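Local atomic coordinates of leucyl aminopeptidase (Trypanosoma brucei brucei, PDB entry 5NTD), a protein that probably cleaves leucine and related residues from the N-termini of peptides, as a manganese-containing M17 aminopeptidase inhibited by bestatin. Residues 44-49 and 131-136; 69-74 and 100-105; 62-67 and 142-147. One frame throughout, in Å; residues are numbered along the deposited sequence.

Contact 1: 44-49 and 131-136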
loop_
_atom_site.group_PDB
_atom_site.type_symbol
_atom_site.label_atom_id
_atom_site.label_comp_id
_atom_site.label_asym_id
_atom_site.label_seq_id
_atom_site.Cartn_x
_atom_site.Cartn_y
_atom_site.Cartn_z
ATOM N N SER G 44 15.436 37.915 37.536
ATOM C CA SER G 44 14.188 37.214 37.912
ATOM C C SER G 44 14.474 36.054 38.832
ATOM O O SER G 44 15.628 35.788 39.164
ATOM C CB SER G 44 13.423 36.702 36.657
ATOM O OG SER G 44 14.030 35.553 36.069
ATOM N N GLY G 45 13.420 35.285 39.125
ATOM C CA GLY G 45 13.530 34.050 39.943
ATOM C C GLY G 45 14.073 32.799 39.280
ATOM O O GLY G 45 14.132 31.716 39.888
ATOM N N LEU G 46 14.544 32.951 38.049
ATOM C CA LEU G 46 15.193 31.836 37.355
ATOM C C LEU G 46 16.520 32.271 36.776
ATOM O O LEU G 46 16.623 33.313 36.139
ATOM C CB LEU G 46 14.287 31.318 36.233
ATOM C CG LEU G 46 14.849 30.179 35.405
ATOM C CD1 LEU G 46 15.038 28.897 36.214
ATOM C CD2 LEU G 46 13.928 29.915 34.209
ATOM N N ALA G 47 17.523 31.441 36.971
ATOM C CA ALA G 47 18.810 31.639 36.298
ATOM C C ALA G 47 19.283 30.338 35.718
ATOM O O ALA G 47 19.114 29.266 36.333
ATOM C CB ALA G 47 19.860 32.170 37.267
ATOM N N VAL G 48 19.923 30.440 34.561
ATOM C CA VAL G 48 20.411 29.258 33.839
ATOM C C VAL G 48 21.920 29.349 33.704
ATOM O O VAL G 48 22.451 30.398 33.357
ATOM C CB VAL G 48 19.738 29.136 32.465
ATOM C CG1 VAL G 48 20.101 27.813 31.788
ATOM C CG2 VAL G 48 18.228 29.267 32.581
ATOM N N LEU G 49 22.580 28.241 33.948
ATOM C CA LEU G 49 23.996 28.144 33.764
ATOM C C LEU G 49 24.343 26.974 32.851
ATOM O O LEU G 49 24.116 25.813 33.212
ATOM C CB LEU G 49 24.691 27.936 35.122
ATOM C CG LEU G 49 26.220 27.701 35.083
ATOM C CD1 LEU G 49 26.950 28.896 34.491
ATOM C CD2 LEU G 49 26.752 27.387 36.475
ATOM N N LEU G 131 13.964 26.635 30.632
ATOM C CA LEU G 131 12.884 27.630 30.552
ATOM C C LEU G 131 11.491 27.053 30.852
ATOM O O LEU G 131 10.533 27.784 31.058
ATOM C CB LEU G 131 12.882 28.302 29.194
ATOM C CG LEU G 131 14.095 29.191 28.956
ATOM C CD1 LEU G 131 14.123 29.672 27.534
ATOM C CD2 LEU G 131 14.051 30.388 29.904
ATOM N N ASP G 132 11.381 25.734 30.850
ATOM C CA ASP G 132 10.146 25.071 31.275
ATOM C C ASP G 132 9.885 25.280 32.772
ATOM O O ASP G 132 8.792 25.033 33.231
ATOM C CB ASP G 132 10.186 23.582 30.965
ATOM C CG ASP G 132 8.943 23.092 30.246
ATOM O OD1 ASP G 132 8.365 23.835 29.416
ATOM O OD2 ASP G 132 8.552 21.938 30.497
ATOM N N GLU G 133 10.893 25.721 33.511
ATOM C CA GLU G 133 10.746 26.020 34.960
ATOM C C GLU G 133 10.317 27.471 35.248
ATOM O O GLU G 133 10.144 27.857 36.388
ATOM C CB GLU G 133 11.991 25.683 35.779
ATOM C CG GLU G 133 12.279 24.182 35.996
ATOM C CD GLU G 133 13.437 23.864 36.956
ATOM O OE1 GLU G 133 14.493 24.559 36.964
ATOM O OE2 GLU G 133 13.301 22.866 37.723
ATOM N N VAL G 134 10.099 28.253 34.204
ATOM C CA VAL G 134 9.624 29.625 34.372
ATOM C C VAL G 134 8.267 29.573 35.074
ATOM O O VAL G 134 7.380 28.855 34.642
ATOM C CB VAL G 134 9.547 30.394 33.041
ATOM C CG1 VAL G 134 8.741 31.673 33.159
ATOM C CG2 VAL G 134 10.949 30.767 32.588
ATOM N N LYS G 135 8.147 30.342 36.151
ATOM C CA LYS G 135 6.921 30.355 37.021
ATOM C C LYS G 135 5.893 31.421 36.562
ATOM O O LYS G 135 4.715 31.144 36.517
ATOM C CB LYS G 135 7.216 30.386 38.531
ATOM C CG LYS G 135 7.909 31.634 38.983
ATOM C CD LYS G 135 8.378 31.514 40.454
ATOM C CE LYS G 135 8.075 32.761 41.260
ATOM N NZ LYS G 135 8.453 32.661 42.690
ATOM N N GLU G 136 6.363 32.576 36.105
ATOM C CA GLU G 136 5.493 33.708 35.660
ATOM C C GLU G 136 5.910 34.219 34.300
ATOM O O GLU G 136 7.021 33.957 33.859
ATOM C CB GLU G 136 5.566 34.887 36.646
#
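E133 OE2, on the carboxylate that lies beside the L46 side chain, forms a salt bridge with R101 NE on strand 99-107, so this charge on the 131-136 loop has its ionic partner outside the two segments. The nearby guanidinium would be expected to favour the ionised carboxylate. L46 also touches R101, and one of its methyls faces the carboxylate, L46 CD1 lying 4.4 Å from E133 OE1. L46 carries most of the packing on its side. Its CG stands anti to the backbone N (chi1 179°), which carries the forked end out over the turn. The CD2 branch does most of the touching: it presses on V134 CG2 at 3.5 Å from L46 CD2, tighter than a usual carbon contact, with the two side chains crossing at about a right angle. The same methyl lies more loosely against L131, at 4.3 Å between L46 CD2 and L131 CD2. L131 and V134 can both close on one leucine because they are the ends of a type I beta turn, fastened by V134 N to L131 O at 3.2 Å. At the start of strand 46-52, S44 OG takes part in two hydrogen bonds: it donates to T140 O and receives a weak but nearly straight bond from L46 N (3.3 Å from L46 N to S44 OG, 165° at the hydrogen). E133, within the turn, and K135, just after it, also pack on Y84 and R77 of a second subunit, respectively. The turn follows helix 120-131 in a beta-alpha-beta crossover from strand 99-107 to the parallel strand 140-145, passing over the intervening strand 46-52, an arrangement characteristic of an alpha/beta domain.

Contact 2: 69-74 and 100-105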
loop_
_atom_site.group_PDB
_atom_site.type_symbol
_atom_site.label_atom_id
_atom_site.label_comp_id
_atom_site.label_asym_id
_atom_site.label_seq_id
_atom_site.Cartn_x
_atom_site.Cartn_y
_atom_site.Cartn_z
ATOM N N PRO G 69 26.637 26.496 47.633
ATOM C CA PRO G 69 26.970 25.057 47.675
ATOM C C PRO G 69 25.949 24.126 47.019
ATOM O O PRO G 69 26.305 23.031 46.566
ATOM C CB PRO G 69 27.028 24.763 49.184
ATOM C CG PRO G 69 27.382 26.093 49.786
ATOM C CD PRO G 69 26.652 27.102 48.974
ATOM N N ALA G 70 24.716 24.581 46.936
ATOM C CA ALA G 70 23.668 23.823 46.218
ATOM C C ALA G 70 23.954 23.765 44.713
ATOM O O ALA G 70 23.853 22.725 44.063
ATOM C CB ALA G 70 22.299 24.444 46.471
ATOM N N VAL G 71 24.352 24.903 44.188
ATOM C CA VAL G 71 24.733 25.021 42.786
ATOM C C VAL G 71 25.955 24.148 42.480
ATOM O O VAL G 71 26.033 23.486 41.452
ATOM C CB VAL G 71 25.017 26.469 42.393
ATOM C CG1 VAL G 71 25.488 26.534 40.942
ATOM C CG2 VAL G 71 23.769 27.315 42.563
ATOM N N ALA G 72 26.888 24.144 43.404
ATOM C CA ALA G 72 28.060 23.269 43.301
ATOM C C ALA G 72 27.613 21.814 43.236
ATOM O O ALA G 72 28.148 21.009 42.457
ATOM C CB ALA G 72 29.006 23.464 44.481
ATOM N N GLU G 73 26.634 21.476 44.055
ATOM C CA GLU G 73 26.096 20.085 44.056
ATOM C C GLU G 73 25.357 19.790 42.724
ATOM O O GLU G 73 25.443 18.681 42.191
ATOM C CB GLU G 73 25.178 19.846 45.238
ATOM C CG GLU G 73 24.721 18.404 45.422
ATOM C CD GLU G 73 25.841 17.417 45.678
ATOM O OE1 GLU G 73 26.963 17.871 45.951
ATOM O OE2 GLU G 73 25.633 16.183 45.580
ATOM N N ALA G 74 24.664 20.790 42.200
ATOM C CA ALA G 74 23.985 20.641 40.899
ATOM C C ALA G 74 24.985 20.285 39.813
ATOM O O ALA G 74 24.744 19.427 38.969
ATOM C CB ALA G 74 23.241 21.902 40.515
ATOM N N VAL G 100 15.265 31.636 44.301
ATOM C CA VAL G 100 15.707 31.670 42.896
ATOM C C VAL G 100 16.051 30.243 42.509
ATOM O O VAL G 100 16.744 29.517 43.249
ATOM C CB VAL G 100 16.955 32.525 42.685
ATOM C CG1 VAL G 100 17.524 32.275 41.303
ATOM C CG2 VAL G 100 16.608 33.987 42.840
ATOM N N ARG G 101 15.509 29.835 41.381
ATOM C CA ARG G 101 15.804 28.496 40.850
ATOM C C ARG G 101 16.986 28.664 39.918
ATOM O O ARG G 101 16.951 29.500 39.024
ATOM C CB ARG G 101 14.615 27.901 40.103
ATOM C CG ARG G 101 14.814 26.476 39.622
ATOM C CD ARG G 101 14.966 25.471 40.755
ATOM N NE ARG G 101 14.632 24.111 40.359
ATOM C CZ ARG G 101 14.632 23.046 41.166
ATOM N NH1 ARG G 101 14.983 23.139 42.433
ATOM N NH2 ARG G 101 14.280 21.862 40.689
ATOM N N VAL G 102 18.000 27.856 40.140
ATOM C CA VAL G 102 19.189 27.839 39.291
ATOM C C VAL G 102 19.258 26.508 38.575
ATOM O O VAL G 102 19.324 25.471 39.223
ATOM C CB VAL G 102 20.505 28.015 40.091
ATOM C CG1 VAL G 102 21.715 27.940 39.172
ATOM C CG2 VAL G 102 20.506 29.353 40.798
ATOM N N VAL G 103 19.219 26.565 37.245
ATOM C CA VAL G 103 19.236 25.340 36.416
ATOM C C VAL G 103 20.546 25.230 35.718
ATOM O O VAL G 103 20.915 26.083 34.930
ATOM C CB VAL G 103 18.123 25.312 35.354
ATOM C CG1 VAL G 103 18.166 24.015 34.556
ATOM C CG2 VAL G 103 16.761 25.457 36.021
ATOM N N VAL G 104 21.262 24.184 36.070
ATOM C CA VAL G 104 22.579 23.904 35.470
ATOM C C VAL G 104 22.369 22.925 34.286
ATOM O O VAL G 104 21.609 21.963 34.418
ATOM C CB VAL G 104 23.535 23.264 36.475
ATOM C CG1 VAL G 104 24.843 22.902 35.825
ATOM C CG2 VAL G 104 23.784 24.206 37.631
ATOM N N GLY G 105 23.075 23.179 33.190
ATOM C CA GLY G 105 23.071 22.292 32.026
ATOM C C GLY G 105 24.450 22.007 31.514
ATOM O O GLY G 105 25.234 22.920 31.332
#
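V71 and A74, one helical turn apart, meet V102 and V104, two residues apart on a strand and therefore on one face of the sheet. The closest approach is A74 CB to V104 CG2 at 3.7 Å, the small methyl meeting the branch of V104 that lies beside its backbone N. V71 spreads both its methyls over the two strand valines: V71 CG2 rests on V102 CG1 at 4.0 Å, with the side chains crossing at about a right angle, while V71 CG1 stands more loosely at 4.4 Å from V104 CG2. All four residues are buried, and the contact is purely apolar. In the next shell, V86 and Y84 of the antiparallel strand 83-89 touch V71 and A74 respectively. The start of the helix is secured by N68, whose OD1 accepts a hydrogen bond from V71 N. On the far face of the strand, R101 donates from NH2 to G85 O of a second subunit. The axes of the two short segments approach to 8.9 Å, their directions 28° apart, the close alignment characteristic of a helical layer on a beta-sheet in an alpha/beta fold.

Contact 3: 62-67 and 142-147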
loop_
_atom_site.group_PDB
_atom_site.type_symbol
_atom_site.label_atom_id
_atom_site.label_comp_id
_atom_site.label_asym_id
_atom_site.label_seq_id
_atom_site.Cartn_x
_atom_site.Cartn_y
_atom_site.Cartn_z
ATOM N N GLN G 62 32.555 30.012 40.445
ATOM C CA GLN G 62 32.356 30.352 41.896
ATOM C C GLN G 62 32.092 31.837 42.187
ATOM O O GLN G 62 31.376 32.165 43.110
ATOM C CB GLN G 62 33.561 29.929 42.721
ATOM C CG GLN G 62 33.493 28.472 43.103
ATOM C CD GLN G 62 34.808 27.973 43.609
ATOM O OE1 GLN G 62 35.212 28.290 44.722
ATOM N NE2 GLN G 62 35.513 27.193 42.778
ATOM N N ARG G 63 32.606 32.698 41.332
ATOM C CA ARG G 63 32.420 34.148 41.447
ATOM C C ARG G 63 31.087 34.646 40.817
ATOM O O ARG G 63 30.780 35.834 40.822
ATOM C CB ARG G 63 33.642 34.851 40.824
ATOM N N LEU G 64 30.285 33.739 40.274
ATOM C CA LEU G 64 28.974 34.144 39.695
ATOM C C LEU G 64 27.986 34.459 40.820
ATOM O O LEU G 64 27.958 33.754 41.834
ATOM C CB LEU G 64 28.435 33.069 38.730
ATOM C CG LEU G 64 29.301 32.890 37.460
ATOM C CD1 LEU G 64 28.769 31.749 36.622
ATOM C CD2 LEU G 64 29.349 34.155 36.620
ATOM N N PRO G 65 27.140 35.477 40.633
ATOM C CA PRO G 65 26.287 35.992 41.700
ATOM C C PRO G 65 25.331 35.003 42.356
ATOM O O PRO G 65 24.864 35.244 43.463
ATOM C CB PRO G 65 25.486 37.107 41.014
ATOM C CG PRO G 65 25.572 36.830 39.556
ATOM C CD PRO G 65 26.895 36.154 39.356
ATOM N N PHE G 66 25.009 33.923 41.667
ATOM C CA PHE G 66 24.013 32.936 42.169
ATOM C C PHE G 66 24.692 31.734 42.792
ATOM O O PHE G 66 24.016 30.806 43.211
ATOM C CB PHE G 66 23.049 32.492 41.034
ATOM C CG PHE G 66 23.756 31.944 39.830
ATOM C CD1 PHE G 66 24.200 30.642 39.808
ATOM C CD2 PHE G 66 24.039 32.776 38.739
ATOM C CE1 PHE G 66 24.894 30.151 38.711
ATOM C CE2 PHE G 66 24.742 32.299 37.643
ATOM C CZ PHE G 66 25.168 30.989 37.621
ATOM N N TYR G 67 26.008 31.687 42.739
ATOM C CA TYR G 67 26.725 30.455 43.089
ATOM C C TYR G 67 26.655 30.247 44.582
ATOM O O TYR G 67 26.771 31.176 45.338
ATOM C CB TYR G 67 28.188 30.489 42.646
ATOM C CG TYR G 67 28.905 29.152 42.731
ATOM C CD1 TYR G 67 29.577 28.760 43.872
ATOM C CD2 TYR G 67 28.928 28.286 41.636
ATOM C CE1 TYR G 67 30.241 27.531 43.935
ATOM C CE2 TYR G 67 29.594 27.058 41.684
ATOM C CZ TYR G 67 30.247 26.690 42.838
ATOM O OH TYR G 67 30.872 25.471 42.876
ATOM N N ASP G 142 18.166 35.199 33.122
ATOM C CA ASP G 142 19.602 35.316 32.921
ATOM C C ASP G 142 20.139 33.948 32.519
ATOM O O ASP G 142 19.973 32.975 33.217
ATOM C CB ASP G 142 20.326 35.816 34.164
ATOM C CG ASP G 142 19.875 37.209 34.589
ATOM O OD1 ASP G 142 19.621 38.075 33.721
ATOM O OD2 ASP G 142 19.820 37.447 35.805
ATOM N N VAL G 143 20.720 33.899 31.327
ATOM C CA VAL G 143 21.341 32.680 30.801
ATOM C C VAL G 143 22.830 32.906 30.749
ATOM O O VAL G 143 23.381 33.553 29.851
ATOM C CB VAL G 143 20.794 32.296 29.413
ATOM C CG1 VAL G 143 21.314 30.944 28.990
ATOM C CG2 VAL G 143 19.279 32.272 29.430
ATOM N N PHE G 144 23.493 32.316 31.721
ATOM C CA PHE G 144 24.955 32.416 31.837
ATOM C C PHE G 144 25.559 31.279 31.052
ATOM O O PHE G 144 25.367 30.098 31.372
ATOM C CB PHE G 144 25.416 32.309 33.286
ATOM C CG PHE G 144 25.035 33.492 34.133
ATOM C CD1 PHE G 144 23.774 33.591 34.699
ATOM C CD2 PHE G 144 25.963 34.517 34.380
ATOM C CE1 PHE G 144 23.437 34.682 35.475
ATOM C CE2 PHE G 144 25.628 35.611 35.167
ATOM C CZ PHE G 144 24.362 35.697 35.700
ATOM N N VAL G 145 26.287 31.640 30.003
ATOM C CA VAL G 145 26.940 30.637 29.147
ATOM C C VAL G 145 28.429 30.726 29.393
ATOM O O VAL G 145 28.978 31.805 29.479
ATOM C CB VAL G 145 26.596 30.806 27.647
ATOM C CG1 VAL G 145 25.088 30.797 27.447
ATOM C CG2 VAL G 145 27.151 32.082 27.064
ATOM N N LEU G 146 29.072 29.579 29.470
ATOM C CA LEU G 146 30.505 29.519 29.728
ATOM C C LEU G 146 31.351 29.440 28.454
ATOM O O LEU G 146 32.569 29.481 28.528
ATOM C CB LEU G 146 30.831 28.381 30.675
ATOM C CG LEU G 146 30.039 28.476 31.985
ATOM C CD1 LEU G 146 30.402 27.319 32.900
ATOM C CD2 LEU G 146 30.258 29.791 32.707
ATOM N N SER G 147 30.700 29.318 27.312
ATOM C CA SER G 147 31.379 29.337 26.012
ATOM C C SER G 147 31.482 30.753 25.540
ATOM O O SER G 147 30.618 31.575 25.816
ATOM C CB SER G 147 30.614 28.520 24.962
ATOM O OG SER G 147 31.096 28.759 23.638
#
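F144 leaves strand 140-145 with CB directed at the 62-67 loop, and its ring is then swung anti to the carbonyl carbon (chi1 -69°), so that one face meets F66. At the ring root, F144 CG lies 3.7 Å from F66 CE2. Along one side F144 CD1 comes closest, 3.4 Å from F66 CE2, and F144 CE1 follows at 3.5 Å from the same atom. On the other side F144 CD2 also meets aliphatic carbon, 4.1 Å from L64 CD2. F144 CZ lies 3.9 Å from F66 CE2, with P65 CG a little farther off. F66 thus brings its edge onto one face of F144 in an edge-to-face pair, the centroids of the F66 and F144 rings 4.9 Å apart and the planes at 61°. F66 reaches this place by holding CG between its backbone N and carbonyl carbon (chi1 55°). The L64-Y67 type I beta turn presents L64, P65 and F66 together. Y34 of helix 31-38 makes a further edge-to-face pair with F144. The loop between helices 59-62 and 69-77 thus packs over a largely buried, aromatic-rich patch of the alpha/beta N-terminal domain, whose sequence family belongs to the MACRO clan.

In the fold
All three contacts pack on strands of one six-stranded sheet in the N-terminal domain. Contact 1 lies on one face, where a loop meets L46, and is only partly buried, mixing aliphatic packing with a charged neighbour. Contacts 2 and 3 share the opposite face and are buried: contact 2 is aliphatic, helix against strand, whereas contact 3 is largely aromatic, loop against strand. Contacts 1 and 2 both reach a second subunit, contact 3 none. Contacts 2 and 3 adjoin, with V102 CG1 3.7 Å from F66 CD1. Strand 46-52, part of contact 1, bonds to the strands of the other two: L49 O to G105 N on one side and V48 O to F144 N on the other.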